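Local coordinates for protein aminotransferase AspB (Helicobacter pylori 26695, PDB 3EZS) that probably transfers amino groups between substrates as a pyridoxal 5'-phosphate-dependent transaminase of the class I and II family, at residues A[319-323]-A[336-340]; A[25-29]-A[330-334]. The contacts are given in a common frame with arbitrary orientation. Residues are numbered along the deposited sequence.

Contact 1: A[319-323]-A[336-340]; sequences GENFA and PALYL
A helix start can be fixed against the strand end and turn that follow it by combining van der Waals packing with one side-chain hydrogen bond, and 319-323 against 336-340 is a compact example. Residues 319-323 form the first turn of helix 319-330, with phi/psi close to -60/-45 and Ala-323 N bonded to Gly-319 O at 2.9 Å. Pro-336, extended at -60/129, leads into a 3-10 turn over 337-340, in which Tyr-339 N reaches Pro-336 O at 3.2 Å and Leu-340 N reaches Ala-337 O at 2.9 Å. The nearest CA atoms across the segments, those of Gly-319 and Pro-336, are 4.6 Å apart.

The van der Waals packing centres on the proline ring. Its apolar pair is Pro-336 CG with Ala-323 CB, 3.9 Å apart. The other contacts set carbon against polar atoms: Pro-336 CG lies 3.8 Å from Gly-319 O, Pro-336 CB 3.9 Å from Glu-320 N, and Leu-338 CD2 3.8 Å from Glu-320 OE1.

The polar part is a single bond: Tyr-339 OH donates to Glu-320 OE2 at 2.6 Å, with the carboxylate oxygen near the plane of the ring. Both side chains start sideways and converge at their ends, Glu-320 with chi1 m and chi2 t, Tyr-339 with chi1 m. About 222 Å² is buried in all.

The contact thus packs the helix start on the end of strand 335-336, an edge strand of the antiparallel sheet with 349-353 and 311-315, and on the turn beyond. Helix 8-16 lies alongside, Leu-15 touching both Glu-320 and Tyr-339.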
ATOM      1  N   GLY A 319      15.771  17.685 -26.991  1.00 40.77           N
ATOM      2  CA  GLY A 319      15.439  17.886 -25.573  1.00 39.80           C
ATOM      3  C   GLY A 319      16.611  17.782 -24.605  1.00 41.11           C
ATOM      4  O   GLY A 319      16.758  18.620 -23.687  1.00 38.81           O
ATOM      5  N   GLU A 320      17.442  16.755 -24.796  1.00 40.36           N
ATOM      6  CA  GLU A 320      18.601  16.532 -23.931  1.00 40.53           C
ATOM      7  C   GLU A 320      19.580  17.693 -23.998  1.00 40.24           C
ATOM      8  O   GLU A 320      19.981  18.241 -22.972  1.00 39.96           O
ATOM      9  CB  GLU A 320      19.311  15.219 -24.284  1.00 40.99           C
ATOM     10  CG  GLU A 320      18.617  13.935 -23.778  1.00 38.71           C
ATOM     11  CD  GLU A 320      19.549  12.723 -23.888  1.00 43.75           C
ATOM     12  OE1 GLU A 320      19.906  12.337 -25.029  1.00 44.22           O
ATOM     13  OE2 GLU A 320      19.937  12.169 -22.827  1.00 43.30           O
ATOM     14  N   ASN A 321      19.952  18.070 -25.214  1.00 39.33           N
ATOM     15  CA  ASN A 321      20.837  19.194 -25.422  1.00 39.95           C
ATOM     16  C   ASN A 321      20.289  20.526 -24.922  1.00 39.54           C
ATOM     17  O   ASN A 321      21.052  21.346 -24.392  1.00 38.75           O
ATOM     18  CB  ASN A 321      21.198  19.308 -26.904  1.00 41.67           C
ATOM     19  CG  ASN A 321      22.111  18.182 -27.366  1.00 45.37           C
ATOM     20  OD1 ASN A 321      22.608  17.388 -26.555  1.00 50.53           O
ATOM     21  ND2 ASN A 321      22.350  18.118 -28.664  1.00 46.62           N
ATOM     22  N   PHE A 322      18.988  20.745 -25.104  1.00 37.04           N
ATOM     23  CA  PHE A 322      18.342  21.973 -24.653  1.00 38.45           C
ATOM     24  C   PHE A 322      18.362  22.029 -23.127  1.00 37.72           C
ATOM     25  O   PHE A 322      18.604  23.077 -22.549  1.00 34.45           O
ATOM     26  CB  PHE A 322      16.898  22.040 -25.180  1.00 37.69           C
ATOM     27  CG  PHE A 322      16.195  23.346 -24.909  1.00 37.01           C
ATOM     28  CD1 PHE A 322      16.336  24.415 -25.771  1.00 36.77           C
ATOM     29  CD2 PHE A 322      15.362  23.492 -23.813  1.00 38.70           C
ATOM     30  CE1 PHE A 322      15.683  25.622 -25.526  1.00 37.41           C
ATOM     31  CE2 PHE A 322      14.694  24.679 -23.574  1.00 40.33           C
ATOM     32  CZ  PHE A 322      14.869  25.759 -24.431  1.00 39.99           C
ATOM     33  N   ALA A 323      18.108  20.893 -22.486  1.00 37.65           N
ATOM     34  CA  ALA A 323      18.119  20.821 -21.019  1.00 38.27           C
ATOM     35  C   ALA A 323      19.493  21.181 -20.473  1.00 39.46           C
ATOM     36  O   ALA A 323      19.570  21.919 -19.505  1.00 40.45           O
ATOM     37  CB  ALA A 323      17.693  19.430 -20.508  1.00 34.63           C
ATOM     38  N   PRO A 336      13.854  16.461 -20.355  1.00 36.74           N
ATOM     39  CA  PRO A 336      13.770  15.951 -21.718  1.00 37.30           C
ATOM     40  C   PRO A 336      12.676  14.877 -21.793  1.00 36.86           C
ATOM     41  O   PRO A 336      12.674  13.942 -20.964  1.00 35.33           O
ATOM     42  CB  PRO A 336      15.149  15.323 -21.942  1.00 38.19           C
ATOM     43  CG  PRO A 336      16.031  15.967 -21.003  1.00 38.26           C
ATOM     44  CD  PRO A 336      15.202  16.260 -19.796  1.00 39.40           C
ATOM     45  N   ALA A 337      11.762  15.012 -22.761  1.00 36.22           N
ATOM     46  CA  ALA A 337      10.638  14.076 -22.899  1.00 36.58           C
ATOM     47  C   ALA A 337      11.067  12.673 -23.313  1.00 37.92           C
ATOM     48  O   ALA A 337      10.283  11.719 -23.175  1.00 40.15           O
ATOM     49  CB  ALA A 337       9.566  14.627 -23.846  1.00 36.04           C
ATOM     50  N   LEU A 338      12.301  12.541 -23.800  1.00 37.62           N
ATOM     51  CA  LEU A 338      12.856  11.250 -24.172  1.00 38.00           C
ATOM     52  C   LEU A 338      12.788  10.297 -22.981  1.00 38.99           C
ATOM     53  O   LEU A 338      12.460   9.105 -23.131  1.00 39.71           O
ATOM     54  CB  LEU A 338      14.298  11.423 -24.636  1.00 36.95           C
ATOM     55  CG  LEU A 338      15.029  10.251 -25.298  1.00 42.35           C
ATOM     56  CD1 LEU A 338      14.546  10.041 -26.770  1.00 33.49           C
ATOM     57  CD2 LEU A 338      16.551  10.514 -25.227  1.00 35.89           C
ATOM     58  N   TYR A 339      13.042  10.852 -21.794  1.00 39.14           N
ATOM     59  CA  TYR A 339      13.044  10.098 -20.544  1.00 38.25           C
ATOM     60  C   TYR A 339      11.668   9.638 -20.075  1.00 38.67           C
ATOM     61  O   TYR A 339      11.577   8.907 -19.096  1.00 38.59           O
ATOM     62  CB  TYR A 339      13.724  10.892 -19.415  1.00 37.66           C
ATOM     63  CG  TYR A 339      15.116  11.412 -19.718  1.00 35.51           C
ATOM     64  CD1 TYR A 339      15.961  10.770 -20.636  1.00 36.00           C
ATOM     65  CD2 TYR A 339      15.632  12.485 -19.003  1.00 38.85           C
ATOM     66  CE1 TYR A 339      17.244  11.236 -20.887  1.00 36.51           C
ATOM     67  CE2 TYR A 339      16.929  12.951 -19.234  1.00 33.82           C
ATOM     68  CZ  TYR A 339      17.723  12.328 -20.184  1.00 40.06           C
ATOM     69  OH  TYR A 339      18.993  12.800 -20.433  1.00 40.44           O
ATOM     70  N   LEU A 340      10.607  10.074 -20.750  1.00 39.68           N
ATOM     71  CA  LEU A 340       9.255   9.635 -20.444  1.00 40.74           C
ATOM     72  C   LEU A 340       8.690   8.685 -21.494  1.00 41.19           C
ATOM     73  O   LEU A 340       7.557   8.231 -21.356  1.00 41.40           O
ATOM     74  CB  LEU A 340       8.317  10.844 -20.310  1.00 41.97           C
ATOM     75  CG  LEU A 340       8.504  11.738 -19.097  1.00 43.92           C
ATOM     76  CD1 LEU A 340       7.527  12.902 -19.149  1.00 38.11           C
ATOM     77  CD2 LEU A 340       8.319  10.940 -17.821  1.00 44.65           C
TER

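Contact 2: A[25-29]-A[330-334]; sequences GLDLG and EGIIT
Segments 25-29 and 330-334 run side by side in the same sense, their touching parts, 25-29 and 330-333, 22° apart end to end, and meet in a single parallel beta bridge between Asp-27 and Ile-333 (CA-CA 4.7 Å). It is a case of an early loop being stitched, across some 300 residues, to the C-terminal part of a class I and II aminotransferase. The CA atoms of Gly-25 and Gly-331 are 4.4 Å apart, those of Gly-29 and Thr-334 4.6 Å. Ile-333 supplies both bonds of the bridge: its N donates to Leu-26 O at 3.1 Å, and its O accepts from Leu-28 N at 2.8 Å. A CA-H...O contact from Ile-332 CA to Leu-26 O, 3.4 Å, adds to them. Gly-331 leaves helix 319-330 with positive phi (71/8), and a CB on Gly-25 would clash with Glu-330 O.

Among the side chains, Ile-333 points toward 25-29, its CG2 3.7 Å from Asp-27 OD1. Asp-27, chi1 t, closes an Asx turn, OD1 accepting from Gly-29 N at 2.9 Å. Leu-28 CD1 meets Ile-332 CG2 at 4.2 Å, both residues with chi1 m and chi2 t, and Leu-28 also rests on Ile-368 of helix 358-372. At the Gly-25 end, water 1 accepts from Gly-25 N at 3.2 Å and donates to Gly-331 O at 2.9 Å.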
ATOM      1  N   GLY A  25      18.368  29.181 -11.061  1.00 38.87           N
ATOM      2  CA  GLY A  25      17.066  29.243 -11.714  1.00 40.64           C
ATOM      3  C   GLY A  25      16.090  28.208 -11.180  1.00 42.53           C
ATOM      4  O   GLY A  25      16.467  27.361 -10.380  1.00 42.71           O
ATOM      5  N   LEU A  26      14.834  28.272 -11.635  1.00 44.09           N
ATOM      6  CA  LEU A  26      13.766  27.369 -11.163  1.00 43.81           C
ATOM      7  C   LEU A  26      13.827  25.935 -11.643  1.00 42.67           C
ATOM      8  O   LEU A  26      14.242  25.647 -12.754  1.00 41.47           O
ATOM      9  CB  LEU A  26      12.379  27.875 -11.561  1.00 44.52           C
ATOM     10  CG  LEU A  26      11.735  29.069 -10.853  1.00 51.61           C
ATOM     11  CD1 LEU A  26      10.302  29.141 -11.319  1.00 48.84           C
ATOM     12  CD2 LEU A  26      11.788  28.928  -9.340  1.00 54.47           C
ATOM     13  N   ASP A  27      13.342  25.043 -10.794  1.00 41.14           N
ATOM     14  CA  ASP A  27      13.268  23.645 -11.111  1.00 41.19           C
ATOM     15  C   ASP A  27      11.913  23.389 -11.716  1.00 40.56           C
ATOM     16  O   ASP A  27      10.926  23.363 -10.992  1.00 40.93           O
ATOM     17  CB  ASP A  27      13.451  22.821  -9.845  1.00 42.74           C
ATOM     18  CG  ASP A  27      13.441  21.322 -10.110  1.00 44.66           C
ATOM     19  OD1 ASP A  27      13.041  20.878 -11.212  1.00 43.42           O
ATOM     20  OD2 ASP A  27      13.840  20.593  -9.188  1.00 48.26           O
ATOM     21  N   LEU A  28      11.859  23.244 -13.042  1.00 39.56           N
ATOM     22  CA  LEU A  28      10.610  22.973 -13.746  1.00 39.96           C
ATOM     23  C   LEU A  28      10.561  21.511 -14.227  1.00 42.74           C
ATOM     24  O   LEU A  28       9.787  21.173 -15.134  1.00 42.30           O
ATOM     25  CB  LEU A  28      10.419  23.947 -14.917  1.00 38.76           C
ATOM     26  CG  LEU A  28      10.351  25.450 -14.596  1.00 39.36           C
ATOM     27  CD1 LEU A  28      10.377  26.270 -15.875  1.00 36.98           C
ATOM     28  CD2 LEU A  28       9.151  25.835 -13.743  1.00 41.40           C
ATOM     29  N   GLY A  29      11.370  20.647 -13.607  1.00 45.95           N
ATOM     30  CA  GLY A  29      11.427  19.223 -13.950  1.00 49.34           C
ATOM     31  C   GLY A  29      10.332  18.428 -13.267  1.00 52.33           C
ATOM     32  O   GLY A  29       9.435  17.950 -13.926  1.00 53.14           O
ATOM     33  N   GLU A 330      21.547  29.051 -17.290  1.00 34.93           N
ATOM     34  CA  GLU A 330      20.531  29.719 -16.491  1.00 37.25           C
ATOM     35  C   GLU A 330      20.164  29.066 -15.176  1.00 37.64           C
ATOM     36  O   GLU A 330      19.451  29.676 -14.382  1.00 37.53           O
ATOM     37  CB  GLU A 330      19.250  29.853 -17.325  1.00 37.95           C
ATOM     38  CG  GLU A 330      19.441  30.536 -18.665  1.00 39.41           C
ATOM     39  CD  GLU A 330      19.962  31.956 -18.537  1.00 37.52           C
ATOM     40  OE1 GLU A 330      19.737  32.596 -17.492  1.00 39.50           O
ATOM     41  OE2 GLU A 330      20.608  32.429 -19.489  1.00 43.12           O
ATOM     42  N   GLY A 331      20.652  27.852 -14.938  1.00 37.70           N
ATOM     43  CA  GLY A 331      20.289  27.082 -13.752  1.00 38.21           C
ATOM     44  C   GLY A 331      18.862  26.560 -13.774  1.00 39.08           C
ATOM     45  O   GLY A 331      18.395  26.005 -12.774  1.00 38.97           O
ATOM     46  N   ILE A 332      18.165  26.716 -14.904  1.00 38.38           N
ATOM     47  CA  ILE A 332      16.778  26.286 -15.003  1.00 35.84           C
ATOM     48  C   ILE A 332      16.742  24.822 -15.392  1.00 37.35           C
ATOM     49  O   ILE A 332      17.316  24.436 -16.413  1.00 37.89           O
ATOM     50  CB  ILE A 332      15.983  27.137 -16.021  1.00 36.39           C
ATOM     51  CG1 ILE A 332      15.894  28.597 -15.556  1.00 35.77           C
ATOM     52  CG2 ILE A 332      14.591  26.546 -16.241  1.00 32.84           C
ATOM     53  CD1 ILE A 332      15.464  29.572 -16.635  1.00 34.09           C
ATOM     54  N   ILE A 333      16.050  24.013 -14.595  1.00 36.91           N
ATOM     55  CA  ILE A 333      15.946  22.571 -14.834  1.00 37.49           C
ATOM     56  C   ILE A 333      14.670  22.248 -15.603  1.00 36.35           C
ATOM     57  O   ILE A 333      13.577  22.652 -15.199  1.00 34.49           O
ATOM     58  CB  ILE A 333      15.908  21.774 -13.493  1.00 40.38           C
ATOM     59  CG1 ILE A 333      17.214  21.965 -12.707  1.00 38.55           C
ATOM     60  CG2 ILE A 333      15.609  20.285 -13.739  1.00 34.30           C
ATOM     61  CD1 ILE A 333      17.147  21.520 -11.214  1.00 35.23           C
ATOM     62  N   THR A 334      14.828  21.541 -16.722  1.00 37.13           N
ATOM     63  CA  THR A 334      13.715  21.068 -17.547  1.00 37.94           C
ATOM     64  C   THR A 334      13.904  19.564 -17.759  1.00 38.71           C
ATOM     65  O   THR A 334      15.006  19.045 -17.586  1.00 39.98           O
ATOM     66  CB  THR A 334      13.637  21.833 -18.892  1.00 38.95           C
ATOM     67  OG1 THR A 334      14.766  21.499 -19.719  1.00 42.86           O
ATOM     68  CG2 THR A 334      13.596  23.374 -18.651  1.00 36.56           C
TER
HETATM   69  O   HOH W   1      19.756  26.450 -10.201  1.00 42.86           O

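Overall arrangement
Both contacts use the same unit, helix 319-330 with the chain leaving it, but at different points. Contact 1 takes its first turn and the loop beyond strand 335-336, and its touching residues are mostly buried; contact 2 takes its last residue and the run leading to that strand, is only partly buried, and admits a water. Their chemistry also differs: proline packing plus a side-chain bond where a helix start meets a turn, backbone pairing where two runs lie side by side. Their centres are 13 Å apart, and they meet where Thr-334 OG1 lies 3.7 Å from Ala-323 CA. Contact 1 is local in sequence, whereas contact 2 brings in an N-terminal loop.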